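DNA-entry nuclease inhibitor (Bacillus subtilis subsp. subtilis, PDB 4MQD) inhibits the DNA-degrading activity of the competence nuclease NucA, with which it forms a tetrameric complex that governs binding and entry of donor DNA. Local coordinates at residues L63-L66 against N67-E70; H91-S94 against I95-R99; T115-A118 against E119-D122. All coordinates share one frame; numbering follows the deposited sequence.

Contact 1 (L63-L66 against N67-E70); sequences LFRL and NSSE
R65 reaches forward along the chain it belongs to, passing S68 and arriving beside E70. Its CG stands anti to the carbonyl carbon (chi1 -63°) and the chain is extended from there to NE, which lets a long residue span the bend that follows the strand. On the way its CD meets CB of S68 at 3.6 Å. At the far end E70 OE1 lies over one face of the guanidinium, 3.7 Å from NH2 of R65. The salt bridge is long, and because the oxygen lies well out of the guanidinium plane no N-H points at it; it rests on charge alone. At the bend L66 and N67 lie side by side and point the same way. CB of L66 is 3.5 Å from N of N67, and further out its CD1 comes 3.7 Å from ND2 of N67, a branched methyl laid along the amide. N67 adopts a left-handed backbone conformation, which asparagine tolerates well, and its amide is held by the backbone of M4 and S134. S68 serves the turn: its OG accepts a hydrogen bond from the backbone N of E70 at 3.2 Å, an ST turn. Strand 59-66 runs between strands 6-14 and 127-134, where L66 packs on W8 and R65 on I129 and D131, while E70 touches E40 of the second subunit.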
loop_
_atom_site.group_PDB
_atom_site.type_symbol
_atom_site.label_atom_id
_atom_site.label_comp_id
_atom_site.label_asym_id
_atom_site.label_seq_id
_atom_site.Cartn_x
_atom_site.Cartn_y
_atom_site.Cartn_z
ATOM N N LEU A 63 -0.046 12.025 7.436
ATOM C CA LEU A 63 0.244 12.267 6.019
ATOM C C LEU A 63 -1.049 12.600 5.293
ATOM O O LEU A 63 -1.840 11.706 4.982
ATOM C CB LEU A 63 0.895 11.041 5.368
ATOM C CG LEU A 63 2.419 10.973 5.422
ATOM C CD1 LEU A 63 2.911 11.042 6.860
ATOM C CD2 LEU A 63 2.915 9.708 4.734
ATOM N N PHE A 64 -1.269 13.884 5.029
ATOM C CA PHE A 64 -2.471 14.310 4.325
ATOM C C PHE A 64 -2.207 14.382 2.828
ATOM O O PHE A 64 -1.152 14.857 2.402
ATOM C CB PHE A 64 -2.965 15.660 4.840
ATOM C CG PHE A 64 -4.386 15.956 4.460
ATOM C CD1 PHE A 64 -5.435 15.393 5.169
ATOM C CD2 PHE A 64 -4.675 16.775 3.377
ATOM C CE1 PHE A 64 -6.747 15.649 4.814
ATOM C CE2 PHE A 64 -5.985 17.038 3.017
ATOM C CZ PHE A 64 -7.023 16.473 3.736
ATOM N N ARG A 65 -3.168 13.904 2.039
ATOM C CA ARG A 65 -3.063 13.900 0.581
ATOM C C ARG A 65 -4.378 14.308 -0.070
ATOM O O ARG A 65 -5.452 14.076 0.486
ATOM C CB ARG A 65 -2.689 12.508 0.078
ATOM C CG ARG A 65 -1.338 12.005 0.551
ATOM C CD ARG A 65 -1.110 10.580 0.090
ATOM N NE ARG A 65 0.143 10.042 0.604
ATOM C CZ ARG A 65 0.573 8.799 0.402
ATOM N NH1 ARG A 65 -0.148 7.937 -0.309
ATOM N NH2 ARG A 65 1.734 8.415 0.920
ATOM N N LEU A 66 -4.273 14.909 -1.254
ATOM C CA LEU A 66 -5.430 15.265 -2.071
ATOM C C LEU A 66 -5.333 14.549 -3.421
ATOM O O LEU A 66 -4.386 14.772 -4.180
ATOM C CB LEU A 66 -5.483 16.780 -2.278
ATOM C CG LEU A 66 -6.581 17.350 -3.184
ATOM C CD1 LEU A 66 -7.972 16.956 -2.708
ATOM C CD2 LEU A 66 -6.453 18.863 -3.269
ATOM N N ASN A 67 -6.311 13.687 -3.701
ATOM C CA ASN A 67 -6.392 12.941 -4.963
ATOM C C ASN A 67 -5.128 12.148 -5.295
ATOM O O ASN A 67 -4.661 12.148 -6.435
ATOM C CB ASN A 67 -6.752 13.879 -6.122
ATOM C CG ASN A 67 -8.107 14.536 -5.939
ATOM O OD1 ASN A 67 -9.079 13.880 -5.561
ATOM N ND2 ASN A 67 -8.184 15.833 -6.216
ATOM N N SER A 68 -4.582 11.470 -4.291
ATOM C CA SER A 68 -3.421 10.616 -4.492
ATOM C C SER A 68 -3.845 9.307 -5.145
ATOM O O SER A 68 -4.895 8.756 -4.815
ATOM C CB SER A 68 -2.724 10.323 -3.164
ATOM O OG SER A 68 -1.605 9.475 -3.356
ATOM N N SER A 69 -3.029 8.827 -6.080
ATOM C CA SER A 69 -3.220 7.513 -6.688
ATOM C C SER A 69 -2.159 6.522 -6.207
ATOM O O SER A 69 -2.136 5.374 -6.655
ATOM C CB SER A 69 -3.183 7.624 -8.215
ATOM O OG SER A 69 -1.920 8.087 -8.663
ATOM N N GLU A 70 -1.281 6.965 -5.306
ATOM C CA GLU A 70 -0.274 6.083 -4.721
ATOM C C GLU A 70 -0.961 5.056 -3.836
ATOM O O GLU A 70 -1.649 5.418 -2.882
ATOM C CB GLU A 70 0.748 6.867 -3.888
ATOM C CG GLU A 70 1.807 7.597 -4.701
ATOM C CD GLU A 70 2.992 8.052 -3.861
ATOM O OE1 GLU A 70 2.876 8.094 -2.615
ATOM O OE2 GLU A 70 4.048 8.370 -4.450
#

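Contact 2 (H91-S94 against I95-R99); sequences HIES and IMSKR
R99 folds back beside strand 90-93 so that its methylene groups lie over H91 and its NE faces E93. CD sits above the centre of the H91 imidazole, 3.8 Å from the centroid and 10° from the ring normal, a CH-pi contact. The guanidinium beyond it is tilted 31° from the ring plane, and NH1 of R99 comes within 3.9 Å of NE2 of H91. A flat aromatic ring suits this place because it offers a broad surface to an aliphatic chain, while its own ND1 is engaged by the carbonyl of L100. The bend at chi3 of R99 (-82°) turns the head group away from the line of the methylenes and sets NE against E93. There NE donates to OE1 of E93 at 3.1 Å in a hydrogen-bonded salt bridge, almost straight and in the guanidinium plane; the carboxylate is turned well away from that plane.

The residues between form a beta hairpin connection from strand 90-93 to strand 100-102, with a type II turn from S94 to S97 in which N of S97 donates to O of S94 at 3.3 Å. M96, selenomethionine standing in for methionine, takes the left-handed third position. S97 adds a side-chain tie, its OG accepting a hydrogen bond from N of S94 at 2.9 Å, and CG of E93 rests 3.3 Å from that same OG. Replacing E93 with an alanine would probably leave NE of R99 without its carboxylate mate and let the arginine head swing away from the strand.

S94 directs its own OG out of the turn to the backbone of Q19 and S16, and the side chain of I95 packs on Y17 and V31.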
loop_
_atom_site.group_PDB
_atom_site.type_symbol
_atom_site.label_atom_id
_atom_site.label_comp_id
_atom_site.label_asym_id
_atom_site.label_seq_id
_atom_site.Cartn_x
_atom_site.Cartn_y
_atom_site.Cartn_z
ATOM N N HIS A 91 -8.836 21.522 9.604
ATOM C CA HIS A 91 -7.857 21.276 10.660
ATOM C C HIS A 91 -7.822 19.800 11.022
ATOM O O HIS A 91 -8.798 19.079 10.824
ATOM C CB HIS A 91 -8.192 22.073 11.921
ATOM C CG HIS A 91 -8.134 23.557 11.740
ATOM N ND1 HIS A 91 -6.990 24.216 11.346
ATOM C CD2 HIS A 91 -9.076 24.511 11.921
ATOM C CE1 HIS A 91 -7.234 25.513 11.279
ATOM N NE2 HIS A 91 -8.492 25.718 11.625
ATOM N N ILE A 92 -6.682 19.361 11.546
ATOM C CA ILE A 92 -6.559 18.044 12.157
ATOM C C ILE A 92 -5.915 18.233 13.523
ATOM O O ILE A 92 -4.945 18.981 13.658
ATOM C CB ILE A 92 -5.724 17.073 11.299
ATOM C CG1 ILE A 92 -6.368 16.916 9.915
ATOM C CG2 ILE A 92 -5.594 15.727 12.003
ATOM C CD1 ILE A 92 -5.660 15.941 8.996
ATOM N N GLU A 93 -6.465 17.568 14.533
ATOM C CA GLU A 93 -6.031 17.779 15.907
ATOM C C GLU A 93 -6.479 16.641 16.820
ATOM O O GLU A 93 -7.547 16.059 16.627
ATOM C CB GLU A 93 -6.595 19.109 16.428
ATOM C CG GLU A 93 -5.949 19.602 17.714
ATOM C CD GLU A 93 -6.495 20.936 18.191
ATOM O OE1 GLU A 93 -7.114 21.666 17.388
ATOM O OE2 GLU A 93 -6.299 21.254 19.383
ATOM N N SER A 94 -5.639 16.319 17.800
ATOM C CA SER A 94 -6.011 15.419 18.884
ATOM C C SER A 94 -6.206 16.271 20.135
ATOM O O SER A 94 -6.050 17.488 20.091
ATOM C CB SER A 94 -4.930 14.361 19.110
ATOM O OG SER A 94 -5.375 13.363 20.012
ATOM N N ILE A 95 -6.543 15.636 21.249
ATOM C CA ILE A 95 -6.855 16.372 22.471
ATOM C C ILE A 95 -5.584 16.983 23.077
ATOM O O ILE A 95 -4.661 16.264 23.466
ATOM C CB ILE A 95 -7.612 15.479 23.473
ATOM C CG1 ILE A 95 -8.986 15.119 22.886
ATOM C CG2 ILE A 95 -7.787 16.182 24.813
ATOM C CD1 ILE A 95 -9.567 13.824 23.396
HETATM N N MSE A 96 -5.553 18.316 23.119
HETATM C CA MSE A 96 -4.423 19.112 23.634
HETATM C C MSE A 96 -3.180 19.045 22.772
HETATM O O MSE A 96 -2.099 19.429 23.217
HETATM C CB MSE A 96 -4.052 18.751 25.077
HETATM C CG MSE A 96 -5.228 18.842 26.041
HETATM SE SE MSE A 96 -5.558 20.722 26.537
HETATM C CE MSE A 96 -7.486 20.483 26.809
ATOM N N SER A 97 -3.314 18.586 21.530
ATOM C CA SER A 97 -2.181 18.524 20.610
ATOM C C SER A 97 -2.018 19.855 19.889
ATOM O O SER A 97 -2.804 20.783 20.094
ATOM C CB SER A 97 -2.390 17.417 19.574
ATOM O OG SER A 97 -3.326 17.813 18.583
ATOM N N LYS A 98 -0.996 19.939 19.040
ATOM C CA LYS A 98 -0.876 21.047 18.094
ATOM C C LYS A 98 -2.038 20.976 17.111
ATOM O O LYS A 98 -2.541 19.888 16.815
ATOM C CB LYS A 98 0.443 20.971 17.320
ATOM C CG LYS A 98 1.681 21.180 18.176
ATOM C CD LYS A 98 2.951 21.241 17.337
ATOM C CE LYS A 98 3.335 19.878 16.784
ATOM N NZ LYS A 98 4.646 19.913 16.078
ATOM N N ARG A 99 -2.466 22.135 16.616
ATOM C CA ARG A 99 -3.502 22.191 15.593
ATOM C C ARG A 99 -2.852 22.201 14.214
ATOM O O ARG A 99 -2.112 23.124 13.877
ATOM C CB ARG A 99 -4.382 23.429 15.769
ATOM C CG ARG A 99 -5.458 23.567 14.699
ATOM C CD ARG A 99 -6.418 24.707 14.986
ATOM N NE ARG A 99 -7.460 24.328 15.940
ATOM C CZ ARG A 99 -8.580 25.019 16.150
ATOM N NH1 ARG A 99 -8.824 26.138 15.475
ATOM N NH2 ARG A 99 -9.468 24.587 17.039
#

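Contact 3 (T115-A118 against E119-D122); sequences TVPA and EMSD
M120, selenomethionine standing in for methionine, lies back against P117 and V116. CB starts 3.5 Å from O of P117 and also touches CG1 of V116 at 3.9 Å. CG stands anti to the carbonyl carbon (chi1 -74°), and from it the chain runs extended, carrying the selenium alongside the proline ring: SE is 3.9 Å from CD of P117. The two side chains point the same way, so the contact is one of flanks. CE, the last atom, goes on past the ring; E76, from the loop before strand 77-85, also packs on this side chain and on P117. Methionine, long, flexible and apolar, suits this partly exposed margin, where it can lie along a rigid ring.

V116, the last residue of strand 107-116, holds CG1 anti to its own N (chi1 -174°), which directs that methyl at the returning chain, 3.9 Å from CB of S121. The backbone here makes two overlapping beta turns, P117 to M120 and A118 to S121, each closed by a bond from N of the fourth residue to O of the first. N of M120 donates to O of P117 at 2.8 Å, from above the carbonyl plane, and N of S121 reaches O of A118 at 3.1 Å, with a further weak bond to O of P117. Proline fits the start of such a turn, since its ring fixes phi and it has no N-H to satisfy. S121 OG leaves the turn for T127 OG1 and N of L123, and N of A118 donates to the OD1 carboxylate oxygen of D126.

The turn is therefore held by main-chain hydrogen bonds, and the side chains add contacts that are almost wholly apolar and carry no charge pairing.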
loop_
_atom_site.group_PDB
_atom_site.type_symbol
_atom_site.label_atom_id
_atom_site.label_comp_id
_atom_site.label_asym_id
_atom_site.label_seq_id
_atom_site.Cartn_x
_atom_site.Cartn_y
_atom_site.Cartn_z
ATOM N N THR A 115 -4.419 3.269 8.683
ATOM C CA THR A 115 -3.605 3.143 9.889
ATOM C C THR A 115 -2.357 2.321 9.577
ATOM O O THR A 115 -2.456 1.135 9.256
ATOM C CB THR A 115 -4.387 2.469 11.032
ATOM O OG1 THR A 115 -5.533 3.264 11.359
ATOM C CG2 THR A 115 -3.514 2.311 12.272
ATOM N N VAL A 116 -1.193 2.962 9.668
ATOM C CA VAL A 116 0.095 2.317 9.407
ATOM C C VAL A 116 0.938 2.347 10.685
ATOM O O VAL A 116 1.588 3.354 10.977
ATOM C CB VAL A 116 0.859 3.028 8.267
ATOM C CG1 VAL A 116 2.122 2.256 7.902
ATOM C CG2 VAL A 116 -0.042 3.202 7.051
ATOM N N PRO A 117 0.929 1.245 11.461
ATOM C CA PRO A 117 1.706 1.214 12.706
ATOM C C PRO A 117 3.207 1.392 12.479
ATOM O O PRO A 117 3.703 1.109 11.388
ATOM C CB PRO A 117 1.417 -0.179 13.283
ATOM C CG PRO A 117 0.215 -0.678 12.562
ATOM C CD PRO A 117 0.210 -0.018 11.222
ATOM N N ALA A 118 3.909 1.853 13.513
ATOM C CA ALA A 118 5.350 2.129 13.444
ATOM C C ALA A 118 6.137 1.010 12.766
ATOM O O ALA A 118 7.010 1.265 11.936
ATOM C CB ALA A 118 5.900 2.371 14.843
ATOM N N GLU A 119 5.800 -0.223 13.128
ATOM C CA GLU A 119 6.440 -1.427 12.596
ATOM C C GLU A 119 6.348 -1.557 11.066
ATOM O O GLU A 119 7.207 -2.188 10.449
ATOM C CB GLU A 119 5.805 -2.650 13.261
ATOM C CG GLU A 119 6.508 -3.967 12.998
ATOM C CD GLU A 119 5.988 -5.084 13.883
ATOM O OE1 GLU A 119 4.876 -4.954 14.440
ATOM O OE2 GLU A 119 6.695 -6.099 14.018
HETATM N N MSE A 120 5.309 -0.969 10.471
HETATM C CA MSE A 120 5.114 -0.981 9.013
HETATM C C MSE A 120 5.484 0.315 8.337
HETATM O O MSE A 120 5.578 0.363 7.112
HETATM C CB MSE A 120 3.639 -1.200 8.697
HETATM C CG MSE A 120 3.196 -2.629 8.948
HETATM SE SE MSE A 120 1.255 -2.708 8.632
HETATM C CE MSE A 120 1.015 -4.642 8.925
ATOM N N SER A 121 5.680 1.379 9.112
ATOM C CA SER A 121 5.942 2.703 8.549
ATOM C C SER A 121 7.432 2.945 8.350
ATOM O O SER A 121 8.245 2.580 9.202
ATOM C CB SER A 121 5.374 3.796 9.457
ATOM O OG SER A 121 5.600 5.081 8.901
ATOM N N ASP A 122 7.780 3.586 7.236
ATOM C CA ASP A 122 9.165 3.987 6.979
ATOM C C ASP A 122 9.553 5.248 7.765
ATOM O O ASP A 122 10.711 5.669 7.736
ATOM C CB ASP A 122 9.418 4.168 5.474
ATOM C CG ASP A 122 8.633 5.324 4.862
ATOM O OD1 ASP A 122 7.793 5.940 5.552
ATOM O OD2 ASP A 122 8.861 5.613 3.669
#

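In the fold
From the N terminus the chain reaches contact 1 first, where strand 59-66 gives way to the loop leading to strand 77-85. Contact 2 follows, closing the hairpin between strands 90-93 and 100-102, and contact 3 turns the chain from strand 107-116 toward strand 127-134. The three come in series; none nests in or crosses another. Contacts 1 and 3 belong to the mixed five-strand sheet, their centres about 17 Å apart, whereas contact 2 lies on the antiparallel sheet, on the opposite side of the chain's centre from contact 1. One place where the two sheets meet is CD1 of F64 against CD1 of I92, 3.9 Å apart.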